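Local coordinates for tail fiber protein (Acinetobacter phage AM24, PDB 5W5P) that probably serves as the trimeric tailspike that recognises, and may degrade, the capsular polysaccharide of the phage's Acinetobacter baumannii host, at residues T472-D477 with A494-F499; I498-K503 with V599-T604; V514-L519 with S540-T545; F544-G549 with K562-P567; T603-Y608 with G618-T623. One frame throughout, in Å; residues are numbered along the deposited sequence.

In the fold
Beyond the parallel coils of the shaft, the chain folds into a C-terminal beta sandwich, and all five contacts lie there. Contact 1 comes first, closing a 16-residue span and laying strand 470-477 of one sheet over strand 492-503 of the other. Contact 3 closes the hairpin of strands 509-523 and 535-546, and contact 4 follows directly, folding the loop 562-567 back on the end of that hairpin. Contact 2 spans both: it joins strand 492-503 to strand 598-608 across 95 intervening residues. Contact 5 continues from strand 598-608 and closes the last short loop with segment 618-623, whose strand 621-622 also pairs with strand 470-477, back beside contact 1.

Contact 1: T472-D477 with A494-F499; sequences TVAEID and ADMNIF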
# COMPACT_ATOMS: atom_id res chain seq x y z
N THR A 472 4.85 25.00 45.99
CA THR A 472 5.48 24.41 44.82
C THR A 472 4.40 23.93 43.86
O THR A 472 3.46 23.25 44.27
CB THR A 472 6.38 23.24 45.24
OG1 THR A 472 7.22 23.62 46.33
CG2 THR A 472 7.24 22.78 44.07
N VAL A 473 4.52 24.30 42.59
CA VAL A 473 3.47 24.04 41.62
C VAL A 473 3.91 23.14 40.49
O VAL A 473 3.05 22.63 39.75
CB VAL A 473 2.88 25.35 41.06
CG1 VAL A 473 2.01 26.01 42.12
CG2 VAL A 473 3.99 26.28 40.56
N ALA A 474 5.21 22.89 40.33
CA ALA A 474 5.70 22.14 39.18
C ALA A 474 7.14 21.74 39.45
O ALA A 474 7.82 22.33 40.30
CB ALA A 474 5.59 22.95 37.89
N GLU A 475 7.59 20.73 38.72
CA GLU A 475 8.95 20.23 38.87
C GLU A 475 9.44 19.76 37.50
O GLU A 475 8.81 18.88 36.89
CB GLU A 475 9.02 19.11 39.90
CG GLU A 475 10.38 18.45 40.02
CD GLU A 475 10.37 17.27 40.96
OE1 GLU A 475 10.44 16.12 40.48
OE2 GLU A 475 10.28 17.48 42.19
N ILE A 476 10.53 20.34 37.03
CA ILE A 476 11.15 19.92 35.78
C ILE A 476 12.52 19.35 36.11
O ILE A 476 13.11 19.62 37.16
CB ILE A 476 11.26 21.08 34.77
CG1 ILE A 476 12.24 22.14 35.28
CG2 ILE A 476 9.89 21.70 34.51
CD1 ILE A 476 12.34 23.35 34.39
N ASP A 477 13.04 18.53 35.19
CA ASP A 477 14.33 17.88 35.38
C ASP A 477 15.24 18.13 34.19
O ASP A 477 14.78 18.20 33.05
CB ASP A 477 14.16 16.37 35.60
CG ASP A 477 15.26 15.78 36.47
OD1 ASP A 477 16.40 16.30 36.44
OD2 ASP A 477 14.98 14.80 37.19
N ALA A 494 11.77 27.03 26.29
CA ALA A 494 10.49 26.33 26.42
C ALA A 494 9.47 27.23 27.11
O ALA A 494 9.83 28.15 27.85
CB ALA A 494 10.64 25.02 27.20
N ASP A 495 8.20 26.94 26.84
CA ASP A 495 7.07 27.51 27.55
C ASP A 495 6.45 26.45 28.46
O ASP A 495 6.58 25.25 28.22
CB ASP A 495 6.01 28.04 26.58
CG ASP A 495 6.50 29.20 25.74
OD1 ASP A 495 7.52 29.82 26.10
OD2 ASP A 495 5.86 29.49 24.70
N MSE A 496 5.76 26.92 29.50
CA MSE A 496 5.07 26.02 30.42
C MSE A 496 3.64 26.47 30.67
O MSE A 496 3.39 27.62 31.03
CB MSE A 496 5.82 25.96 31.76
CG MSE A 496 7.05 25.08 31.77
SE MSE A 496 7.87 25.03 33.54
CE MSE A 496 6.80 23.61 34.35
N ASN A 497 2.69 25.56 30.47
CA ASN A 497 1.29 25.76 30.83
C ASN A 497 1.01 24.85 32.03
O ASN A 497 0.87 23.64 31.87
CB ASN A 497 0.37 25.44 29.66
CG ASN A 497 -1.07 25.84 29.92
OD1 ASN A 497 -1.49 26.96 29.62
ND2 ASN A 497 -1.84 24.92 30.50
N ILE A 498 0.93 25.45 33.21
CA ILE A 498 0.76 24.70 34.46
C ILE A 498 -0.68 24.87 34.90
O ILE A 498 -1.03 25.83 35.59
CB ILE A 498 1.75 25.15 35.53
CG1 ILE A 498 3.18 25.19 34.96
CG2 ILE A 498 1.68 24.23 36.75
CD1 ILE A 498 4.17 25.86 35.88
N PHE A 499 -1.53 23.92 34.52
CA PHE A 499 -2.92 23.90 34.96
C PHE A 499 -2.97 23.32 36.37
O PHE A 499 -2.71 22.13 36.57
CB PHE A 499 -3.79 23.09 34.00
CG PHE A 499 -5.23 22.95 34.43
CD1 PHE A 499 -5.85 23.94 35.16
CD2 PHE A 499 -5.96 21.82 34.09
CE1 PHE A 499 -7.17 23.81 35.55
CE2 PHE A 499 -7.28 21.69 34.48
CZ PHE A 499 -7.89 22.68 35.21
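Ala474 and Ile498 stand 7.3 Å apart, CA to CA, where strand 472-477 passes over strand 494-499, and with the strand directions 137° apart this is the meeting of two sheet faces rather than of two paired edges. Side-chain packing makes the contact. In its middle sits the terminal methyl of selenomethionine Met496, whose CE lies 3.6 Å from Ile476 CG2 and 3.8 Å from Ala474 CB, touching two residues of the opposite strand at once. A bend at chi3 (85°) sets that methyl to the side of an otherwise extended chain. Ile476 and Met496 cross obliquely, and the isoleucine meets it with CG2, the branch beside its backbone N; SE grazes the same methyl at 4.0 Å. Ala474 CB has a second neighbour in Ile498 CD1, also at 3.8 Å, so the small alanine rests against the ends of two longer side chains that lie next to each other. The other branch of Ile498, CG2, reaches the main chain, 3.7 Å from Val473 O. That oxygen, in a buried residue, accepts a hydrogen bond from Ser601 OG of the same chain. Val473 and Ala474 form a classic beta bulge against Leu580, and both turn their CB toward the facing strand. The layer is filled out by strand 577-582, where Leu580 touches Met496 and Tyr578 touches Ile476, and by Val517, Thr603 and Met605 from the strands flanking 492-503. From the other face of that sheet Asn497 bonds Thr493 of the second subunit and Asp495 forms a salt bridge with Lys516 of the third, so the strand joins sandwich core to trimer interface.

Contact 2: I498-K503 with V599-T604; sequences IFMQMK and VFSSTT
Phe499 pairs with Ser602, and Gln501 with Phe600, as the two hydrogen-bonded pairs of an antiparallel ladder, each with an N-H donated in both directions. Gln501 N to Phe600 O is short and nearly straight (2.7 Å, 171°), and Ser602 N reaches Phe499 O at the same length of 2.7 Å. Phe499 N is placed differently, well above the carbonyl plane of Ser602.

Apolar contacts collect on the face that carries Ile498, Met500 and Met502. With CG1 anti to the backbone N (chi1 170°), Val599 splits its methyls between two selenomethionines: CG1 lies 3.8 Å from Met500 CB, and CG2 3.6 Å from Met502 SE. Farther along, Ile498 lies beside Thr603, but its CG2 meets a hydroxyl oxygen there, Thr603 OG1 at 3.8 Å, rather than a methyl.

Polar and aromatic groups share the other face. A water lies 2.7 Å from Gln501 OE1, 2.9 Å from Phe600 O and within bonding distance of Ser602 OG; with more acceptors around it than protons to give, the three links need not all hold at once. Gln501 OE1 lies at the edge of the Phe600 ring, near its plane. The extended Lys503 chain passes Phe600 at a slant and brings NZ to 3.5 Å from its CD2; the ammonium is hydrogen-bonded to Ser612 of the second subunit. Ser612 there also bonds Gln501 OE1, and Gln522 of that subunit bonds Gln501 NE2.

The chemistry thus divides by face: Met500, Met502 and Val599 supply apolar surface to the sandwich interior, where Ser601 OG is satisfied by Val473 O, while Gln501 and Lys503 turn hydrogen-bonding ends to the neighbouring chain.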
# COMPACT_ATOMS: atom_id res chain seq x y z
N ILE A 498 0.93 25.45 33.21
CA ILE A 498 0.76 24.70 34.46
C ILE A 498 -0.68 24.87 34.90
O ILE A 498 -1.03 25.83 35.59
CB ILE A 498 1.75 25.15 35.53
CG1 ILE A 498 3.18 25.19 34.96
CG2 ILE A 498 1.68 24.23 36.75
CD1 ILE A 498 4.17 25.86 35.88
N PHE A 499 -1.53 23.92 34.52
CA PHE A 499 -2.92 23.90 34.96
C PHE A 499 -2.97 23.32 36.37
O PHE A 499 -2.71 22.13 36.57
CB PHE A 499 -3.79 23.09 34.00
CG PHE A 499 -5.23 22.95 34.43
CD1 PHE A 499 -5.85 23.94 35.16
CD2 PHE A 499 -5.96 21.82 34.09
CE1 PHE A 499 -7.17 23.81 35.55
CE2 PHE A 499 -7.28 21.69 34.48
CZ PHE A 499 -7.89 22.68 35.21
N MSE A 500 -3.30 24.16 37.35
CA MSE A 500 -3.35 23.72 38.73
C MSE A 500 -4.78 23.55 39.21
O MSE A 500 -5.59 24.47 39.12
CB MSE A 500 -2.62 24.71 39.64
CG MSE A 500 -1.17 25.00 39.25
SE MSE A 500 -0.56 26.74 39.90
CE MSE A 500 -1.41 27.86 38.54
N GLN A 501 -5.08 22.37 39.74
CA GLN A 501 -6.37 22.07 40.33
C GLN A 501 -6.16 21.87 41.83
O GLN A 501 -5.50 20.91 42.24
CB GLN A 501 -7.00 20.84 39.68
CG GLN A 501 -7.46 21.08 38.25
CD GLN A 501 -7.95 19.82 37.55
OE1 GLN A 501 -7.21 18.84 37.42
NE2 GLN A 501 -9.20 19.84 37.10
N MSE A 502 -6.70 22.77 42.63
CA MSE A 502 -6.60 22.65 44.08
C MSE A 502 -7.68 21.70 44.58
O MSE A 502 -8.87 21.92 44.34
CB MSE A 502 -6.71 24.01 44.78
CG MSE A 502 -6.32 25.20 43.92
SE MSE A 502 -4.49 25.13 43.23
CE MSE A 502 -4.64 26.59 41.95
N LYS A 503 -7.26 20.64 45.27
CA LYS A 503 -8.15 19.57 45.67
C LYS A 503 -8.02 19.30 47.16
O LYS A 503 -6.99 19.59 47.77
CB LYS A 503 -7.88 18.29 44.88
CG LYS A 503 -7.91 18.46 43.37
CD LYS A 503 -7.63 17.13 42.68
CE LYS A 503 -7.64 17.28 41.17
NZ LYS A 503 -7.48 15.96 40.52
N VAL A 599 -2.12 20.64 45.54
CA VAL A 599 -2.20 21.26 44.22
C VAL A 599 -1.87 20.18 43.20
O VAL A 599 -0.75 19.65 43.19
CB VAL A 599 -1.26 22.47 44.10
CG1 VAL A 599 -1.20 22.95 42.66
CG2 VAL A 599 -1.73 23.58 45.02
N PHE A 600 -2.85 19.84 42.36
CA PHE A 600 -2.67 18.86 41.29
C PHE A 600 -2.41 19.62 40.00
O PHE A 600 -3.30 20.31 39.49
CB PHE A 600 -3.90 17.96 41.18
CG PHE A 600 -3.66 16.71 40.37
CD1 PHE A 600 -2.78 15.74 40.82
CD2 PHE A 600 -4.31 16.52 39.17
CE1 PHE A 600 -2.56 14.58 40.08
CE2 PHE A 600 -4.10 15.37 38.42
CZ PHE A 600 -3.23 14.40 38.87
N SER A 601 -1.21 19.49 39.46
CA SER A 601 -0.77 20.30 38.34
C SER A 601 -0.68 19.45 37.08
O SER A 601 0.05 18.45 37.05
CB SER A 601 0.57 20.95 38.64
OG SER A 601 0.45 21.88 39.71
N SER A 602 -1.41 19.85 36.04
CA SER A 602 -1.32 19.25 34.70
C SER A 602 -0.44 20.17 33.86
O SER A 602 -0.92 21.16 33.31
CB SER A 602 -2.70 19.08 34.09
OG SER A 602 -3.46 18.11 34.78
N THR A 603 0.85 19.84 33.76
CA THR A 603 1.81 20.68 33.07
C THR A 603 1.96 20.24 31.62
O THR A 603 2.20 19.06 31.35
CB THR A 603 3.17 20.64 33.76
OG1 THR A 603 3.04 21.08 35.12
CG2 THR A 603 4.15 21.54 33.03
N THR A 604 1.83 21.19 30.69
CA THR A 604 2.09 20.95 29.28
C THR A 604 3.16 21.92 28.81
O THR A 604 3.01 23.14 28.96
CB THR A 604 0.81 21.12 28.44
OG1 THR A 604 -0.18 20.18 28.87
CG2 THR A 604 1.12 20.87 26.97
O HOH W 1 -4.56 19.40 37.06

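Contact 3: V514-L519 with S540-T545; sequences VAKVSL and SLTGFT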
# COMPACT_ATOMS: atom_id res chain seq x y z
N VAL A 514 -4.02 28.73 36.24
CA VAL A 514 -3.05 28.34 35.23
C VAL A 514 -1.94 29.39 35.21
O VAL A 514 -2.21 30.60 35.26
CB VAL A 514 -3.70 28.16 33.84
CG1 VAL A 514 -4.58 29.35 33.50
CG2 VAL A 514 -2.64 27.93 32.76
N ALA A 515 -0.70 28.93 35.17
CA ALA A 515 0.47 29.79 35.08
C ALA A 515 1.15 29.61 33.73
O ALA A 515 1.23 28.49 33.20
CB ALA A 515 1.47 29.47 36.20
N LYS A 516 1.61 30.72 33.16
CA LYS A 516 2.40 30.71 31.94
C LYS A 516 3.84 31.07 32.29
O LYS A 516 4.10 32.18 32.78
CB LYS A 516 1.83 31.68 30.91
CG LYS A 516 0.32 31.57 30.73
CD LYS A 516 -0.08 30.21 30.20
CE LYS A 516 0.51 29.96 28.82
NZ LYS A 516 0.05 28.68 28.19
N VAL A 517 4.77 30.15 32.04
CA VAL A 517 6.17 30.31 32.40
C VAL A 517 7.02 30.20 31.14
O VAL A 517 6.69 29.43 30.23
CB VAL A 517 6.61 29.28 33.45
CG1 VAL A 517 8.08 29.47 33.82
CG2 VAL A 517 5.74 29.39 34.69
N SER A 518 8.10 30.97 31.08
CA SER A 518 9.09 30.89 30.02
C SER A 518 10.44 30.51 30.62
O SER A 518 10.79 30.99 31.70
CB SER A 518 9.19 32.22 29.26
OG SER A 518 9.78 32.05 27.98
N LEU A 519 11.18 29.65 29.93
CA LEU A 519 12.44 29.10 30.43
C LEU A 519 13.55 29.26 29.40
O LEU A 519 13.31 29.26 28.19
CB LEU A 519 12.32 27.61 30.76
CG LEU A 519 11.15 27.12 31.59
CD1 LEU A 519 11.16 25.61 31.66
CD2 LEU A 519 11.23 27.71 32.96
N SER A 540 10.49 32.66 34.22
CA SER A 540 9.80 33.93 34.37
C SER A 540 8.30 33.70 34.22
O SER A 540 7.87 33.07 33.26
CB SER A 540 10.29 34.95 33.34
OG SER A 540 9.70 36.22 33.56
N LEU A 541 7.53 34.21 35.17
CA LEU A 541 6.07 34.11 35.13
C LEU A 541 5.55 35.13 34.12
O LEU A 541 5.49 36.33 34.40
CB LEU A 541 5.47 34.34 36.51
CG LEU A 541 3.96 34.19 36.65
CD1 LEU A 541 3.53 32.76 36.36
CD2 LEU A 541 3.49 34.64 38.03
N THR A 542 5.18 34.66 32.93
CA THR A 542 4.69 35.54 31.88
C THR A 542 3.19 35.78 31.96
O THR A 542 2.70 36.80 31.46
CB THR A 542 5.03 34.99 30.49
OG1 THR A 542 4.02 34.04 30.09
CG2 THR A 542 6.38 34.31 30.51
N GLY A 543 2.44 34.86 32.57
CA GLY A 543 1.00 35.01 32.64
C GLY A 543 0.44 34.21 33.79
O GLY A 543 1.02 33.20 34.21
N PHE A 544 -0.69 34.68 34.32
CA PHE A 544 -1.36 33.98 35.41
C PHE A 544 -2.82 34.39 35.42
O PHE A 544 -3.15 35.56 35.21
CB PHE A 544 -0.70 34.30 36.76
CG PHE A 544 -1.38 33.64 37.93
CD1 PHE A 544 -1.08 32.33 38.27
CD2 PHE A 544 -2.33 34.32 38.67
CE1 PHE A 544 -1.71 31.72 39.34
CE2 PHE A 544 -2.96 33.71 39.74
CZ PHE A 544 -2.65 32.41 40.07
N THR A 545 -3.70 33.42 35.65
CA THR A 545 -5.11 33.71 35.87
C THR A 545 -5.70 32.58 36.70
O THR A 545 -5.26 31.43 36.62
CB THR A 545 -5.88 33.87 34.55
OG1 THR A 545 -7.29 33.95 34.82
CG2 THR A 545 -5.62 32.71 33.62
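Lys516 O is gripped by two consecutive amides, Thr542 N at 2.7 Å and Gly543 N at 3.2 Å. Both residues face Lys516, a classic beta bulge, and the antiparallel register shifts by one between Lys516 and Val517. In the other direction Lys516 N gives Gly543 O a straight bond (2.8 Å, 175°), although the donor stands above the carbonyl plane. Thr542 OG1, which stands between its backbone N and carbonyl carbon (chi1 85°), lies 3.3 Å from Lys516 CB, while its CG2 touches Ser518 CB at 3.7 Å. Near the end of the ladder Val514 CG1 meets Thr545 CG2 at 3.5 Å, methyl against methyl. On the opposite face of the sheet Ala515 CB has Leu541 CD1 at 3.9 Å and also lies at the edge of the Phe544 ring, near its plane.

Bends at chi2 and chi3 lead the Lys516 chain away from the hairpin partner. Its NZ bonds Asn497 OD1 and forms a salt bridge with Asp495 of the second subunit. One residue thus carries two unlike interactions: a carbonyl that absorbs the extra amide of the bulge, and a charge probably balanced across the trimer interface.

Contact 4: F544-G549 with K562-P567; sequences FTQLEG and KHFTSP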
# COMPACT_ATOMS: atom_id res chain seq x y z
N PHE A 544 -0.69 34.68 34.32
CA PHE A 544 -1.36 33.98 35.41
C PHE A 544 -2.82 34.39 35.42
O PHE A 544 -3.15 35.56 35.21
CB PHE A 544 -0.70 34.30 36.76
CG PHE A 544 -1.38 33.64 37.93
CD1 PHE A 544 -1.08 32.33 38.27
CD2 PHE A 544 -2.33 34.32 38.67
CE1 PHE A 544 -1.71 31.72 39.34
CE2 PHE A 544 -2.96 33.71 39.74
CZ PHE A 544 -2.65 32.41 40.07
N THR A 545 -3.70 33.42 35.65
CA THR A 545 -5.11 33.71 35.87
C THR A 545 -5.70 32.58 36.70
O THR A 545 -5.26 31.43 36.62
CB THR A 545 -5.88 33.87 34.55
OG1 THR A 545 -7.29 33.95 34.82
CG2 THR A 545 -5.62 32.71 33.62
N GLN A 546 -6.69 32.93 37.51
CA GLN A 546 -7.35 31.97 38.38
C GLN A 546 -8.82 32.31 38.47
O GLN A 546 -9.22 33.47 38.29
CB GLN A 546 -6.73 31.95 39.79
CG GLN A 546 -7.01 33.19 40.62
CD GLN A 546 -6.14 33.26 41.86
OE1 GLN A 546 -5.99 32.28 42.59
NE2 GLN A 546 -5.56 34.43 42.11
N LEU A 547 -9.63 31.30 38.74
CA LEU A 547 -11.05 31.52 38.97
C LEU A 547 -11.27 31.96 40.41
O LEU A 547 -10.72 31.36 41.34
CB LEU A 547 -11.84 30.25 38.66
CG LEU A 547 -12.16 30.07 37.17
CD1 LEU A 547 -12.19 28.60 36.80
CD2 LEU A 547 -13.47 30.76 36.83
N GLU A 548 -12.05 33.01 40.60
CA GLU A 548 -12.35 33.54 41.92
C GLU A 548 -13.77 33.24 42.38
O GLU A 548 -14.14 33.63 43.49
CB GLU A 548 -12.11 35.06 41.94
CG GLU A 548 -10.70 35.47 41.54
CD GLU A 548 -10.51 36.98 41.50
OE1 GLU A 548 -9.64 37.45 40.74
OE2 GLU A 548 -11.23 37.70 42.23
N GLY A 549 -14.56 32.57 41.56
CA GLY A 549 -15.93 32.24 41.92
C GLY A 549 -16.50 31.23 40.94
O GLY A 549 -15.83 30.80 40.00
N LYS A 562 -10.50 31.58 45.47
CA LYS A 562 -9.28 32.23 44.99
C LYS A 562 -8.14 31.88 45.95
O LYS A 562 -8.04 32.42 47.05
CB LYS A 562 -9.48 33.74 44.90
CG LYS A 562 -8.24 34.53 44.52
CD LYS A 562 -8.49 36.03 44.59
CE LYS A 562 -7.24 36.80 44.19
NZ LYS A 562 -7.44 38.27 44.17
N HIS A 563 -7.26 30.96 45.52
CA HIS A 563 -6.22 30.45 46.40
C HIS A 563 -4.98 31.34 46.42
O HIS A 563 -4.27 31.40 47.43
CB HIS A 563 -5.82 29.03 45.99
CG HIS A 563 -6.80 27.98 46.41
ND1 HIS A 563 -8.06 27.88 45.87
CD2 HIS A 563 -6.71 26.99 47.33
CE1 HIS A 563 -8.70 26.87 46.43
NE2 HIS A 563 -7.90 26.31 47.32
N PHE A 564 -4.69 32.03 45.31
CA PHE A 564 -3.48 32.83 45.18
C PHE A 564 -3.82 34.31 45.22
O PHE A 564 -4.81 34.75 44.61
CB PHE A 564 -2.74 32.49 43.88
CG PHE A 564 -2.11 31.12 43.88
CD1 PHE A 564 -0.86 30.92 44.45
CD2 PHE A 564 -2.75 30.03 43.30
CE1 PHE A 564 -0.26 29.68 44.46
CE2 PHE A 564 -2.16 28.78 43.29
CZ PHE A 564 -0.91 28.60 43.88
N THR A 565 -3.01 35.09 45.93
CA THR A 565 -3.16 36.54 46.01
C THR A 565 -1.87 37.17 45.47
O THR A 565 -0.85 37.18 46.15
CB THR A 565 -3.46 37.00 47.43
OG1 THR A 565 -4.74 36.50 47.83
CG2 THR A 565 -3.45 38.51 47.53
N SER A 566 -1.94 37.67 44.23
CA SER A 566 -0.83 38.27 43.49
C SER A 566 0.42 37.40 43.60
O SER A 566 1.39 37.79 44.26
CB SER A 566 -0.55 39.68 43.99
OG SER A 566 -0.05 39.66 45.31
N PRO A 567 0.45 36.24 42.95
CA PRO A 567 1.57 35.31 43.15
C PRO A 567 2.84 35.76 42.44
O PRO A 567 2.81 36.42 41.39
CB PRO A 567 1.05 34.00 42.55
CG PRO A 567 0.07 34.44 41.51
CD PRO A 567 -0.57 35.70 42.04
O HOH W 2 -13.64 32.96 45.98
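Lys562 lays its extended chain across Gln546 at about a right angle, with CG 3.6 Å from the amide carbon CD of Gln546. Farther out it runs beside Glu548, pointing the same way, and CD touches Glu548 CG at 3.8 Å; the charged ends come near each other without forming a salt bridge. A water bonded to Glu548 O also approaches Lys562 N, as a weak acceptor.

After His563, whose ring leads away to Thr596 OG1, the backbone of Phe564 is held at both ends by the Gln546 amide. Phe564 N donates to Gln546 OE1 (3.0 Å), in the carbonyl plane and on a lone pair. Gln546 NE2 in turn donates to Phe564 O (2.6 Å), approaching from above that carbonyl's plane. The Phe564 side chain takes the edge of the Phe544 ring against its face, an offset edge-to-face pair with planes at 81° and centroids 5.8 Å apart. At the end of the segment Pro567 meets Phe544 tip to tip: its CG sits over the centre of the ring, 3.6 Å from the centroid, a CH-pi contact.

Leu582 of strand 577-582, in the opposing sheet, packs against Phe544, Phe564 and Pro567 alike, while Ala513 and Met500 touch Phe544 from other strands of its own sheet. The loop 562-567 is thereby fastened across the end of the sandwich, beside Leu547, which packs on Val537 of the second subunit.

Contact 5: T603-Y608 with G618-T623; sequences TTMTIY and GQIYPT
Thr603 opens the contact with its methyl, CG2, which lies 4.0 Å from Pro622 CB. Two residues on, selenomethionine Met605 slides past Pro622 in the opposite direction and rests SE 3.6 Å from Pro622 CD. A bend at chi3 (64°) then carries its methyl to Ile620, where CE is 3.9 Å from CG2; these two side chains cross at about a right angle. Met605 therefore spans two residues of the C-terminal segment, with selenium against the proline ring and methyl against the isoleucine.

Ile607 makes contact through CG1, CG2 and CD1. CG1 packs on Ile620 CG2 at 3.8 Å. CG2, anti to the backbone N, lies over the main chain of Gly618, 3.8 Å from CA, where the glycine has no side chain to keep it off. CD1 comes 3.3 Å from Ile620 O, a close approach of a methyl to a carbonyl. Tyr608 turns the other way and bonds Asp495 OD2 through its OH.

Around this packing, Ile476 of strand 470-477 touches both Met605 and Ile620, and Ile481 of helix 479-483 adds to the cover of Ile620. The polar ends of the last residues turn elsewhere: Tyr621 OH bonds Asn479 OD1, and Thr623 OG1 bonds Glu475 OE1. The chemistry implies a division of work: van der Waals packing seats the C-terminal segment on strand 598-608, while the hydroxyls of Tyr621 and Thr623 tie it to Asn479 and to strand 470-477 of the second sheet.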
# COMPACT_ATOMS: atom_id res chain seq x y z
N THR A 603 0.85 19.84 33.76
CA THR A 603 1.81 20.68 33.07
C THR A 603 1.96 20.24 31.62
O THR A 603 2.20 19.06 31.35
CB THR A 603 3.17 20.64 33.76
OG1 THR A 603 3.04 21.08 35.12
CG2 THR A 603 4.15 21.54 33.03
N THR A 604 1.83 21.19 30.69
CA THR A 604 2.09 20.95 29.28
C THR A 604 3.16 21.92 28.81
O THR A 604 3.01 23.14 28.96
CB THR A 604 0.81 21.12 28.44
OG1 THR A 604 -0.18 20.18 28.87
CG2 THR A 604 1.12 20.87 26.97
N MSE A 605 4.25 21.38 28.26
CA MSE A 605 5.36 22.22 27.83
C MSE A 605 5.47 22.31 26.31
O MSE A 605 5.18 21.36 25.59
CB MSE A 605 6.67 21.68 28.40
CG MSE A 605 6.75 21.76 29.93
SE MSE A 605 8.51 21.28 30.65
CE MSE A 605 9.55 22.73 29.86
N THR A 606 5.87 23.49 25.83
CA THR A 606 6.17 23.74 24.42
C THR A 606 7.67 24.05 24.35
O THR A 606 8.09 25.16 24.69
CB THR A 606 5.34 24.91 23.87
OG1 THR A 606 3.95 24.68 24.09
CG2 THR A 606 5.59 25.10 22.38
N ILE A 607 8.47 23.09 23.90
CA ILE A 607 9.93 23.21 23.92
C ILE A 607 10.42 23.65 22.54
O ILE A 607 10.08 23.04 21.52
CB ILE A 607 10.60 21.89 24.33
CG1 ILE A 607 10.15 21.48 25.74
CG2 ILE A 607 12.12 22.01 24.25
CD1 ILE A 607 10.04 19.98 25.93
N TYR A 608 11.21 24.72 22.51
CA TYR A 608 11.84 25.22 21.29
C TYR A 608 13.29 24.74 21.30
O TYR A 608 14.13 25.28 22.01
CB TYR A 608 11.74 26.74 21.21
CG TYR A 608 10.34 27.26 21.47
CD1 TYR A 608 9.39 27.31 20.45
CD2 TYR A 608 9.96 27.67 22.74
CE1 TYR A 608 8.11 27.77 20.68
CE2 TYR A 608 8.68 28.13 22.98
CZ TYR A 608 7.76 28.18 21.95
OH TYR A 608 6.49 28.65 22.21
N GLY A 618 14.48 19.35 22.48
CA GLY A 618 15.04 19.69 23.77
C GLY A 618 14.66 18.70 24.86
O GLY A 618 13.49 18.34 25.00
N GLN A 619 15.63 18.27 25.65
CA GLN A 619 15.43 17.19 26.61
C GLN A 619 15.00 17.68 27.99
O GLN A 619 15.06 16.91 28.96
CB GLN A 619 16.69 16.33 26.71
CG GLN A 619 16.95 15.47 25.48
CD GLN A 619 15.71 14.70 25.02
OE1 GLN A 619 15.32 13.69 25.62
NE2 GLN A 619 15.08 15.18 23.96
N ILE A 620 14.57 18.94 28.12
CA ILE A 620 13.87 19.36 29.33
C ILE A 620 12.48 18.74 29.32
O ILE A 620 11.85 18.57 28.27
CB ILE A 620 13.80 20.90 29.42
CG1 ILE A 620 13.29 21.34 30.79
CG2 ILE A 620 12.90 21.48 28.33
CD1 ILE A 620 14.39 21.44 31.83
N TYR A 621 11.99 18.36 30.51
CA TYR A 621 10.70 17.68 30.59
C TYR A 621 10.12 17.89 31.98
O TYR A 621 10.87 18.07 32.94
CB TYR A 621 10.84 16.18 30.30
CG TYR A 621 11.65 15.41 31.32
CD1 TYR A 621 13.03 15.35 31.23
CD2 TYR A 621 11.03 14.73 32.36
CE1 TYR A 621 13.78 14.65 32.16
CE2 TYR A 621 11.77 14.02 33.30
CZ TYR A 621 13.15 13.99 33.19
OH TYR A 621 13.89 13.28 34.11
N PRO A 622 8.79 17.88 32.11
CA PRO A 622 8.17 17.98 33.44
C PRO A 622 8.05 16.62 34.10
O PRO A 622 7.79 15.61 33.45
CB PRO A 622 6.79 18.57 33.12
CG PRO A 622 6.47 18.01 31.77
CD PRO A 622 7.78 17.81 31.04
N THR A 623 8.24 16.60 35.41
CA THR A 623 8.21 15.36 36.17
C THR A 623 6.81 15.07 36.70
O THR A 623 5.91 15.90 36.59
CB THR A 623 9.18 15.38 37.35
OG1 THR A 623 8.66 16.24 38.38
CG2 THR A 623 10.54 15.90 36.91
OXT THR A 623 6.55 13.99 37.25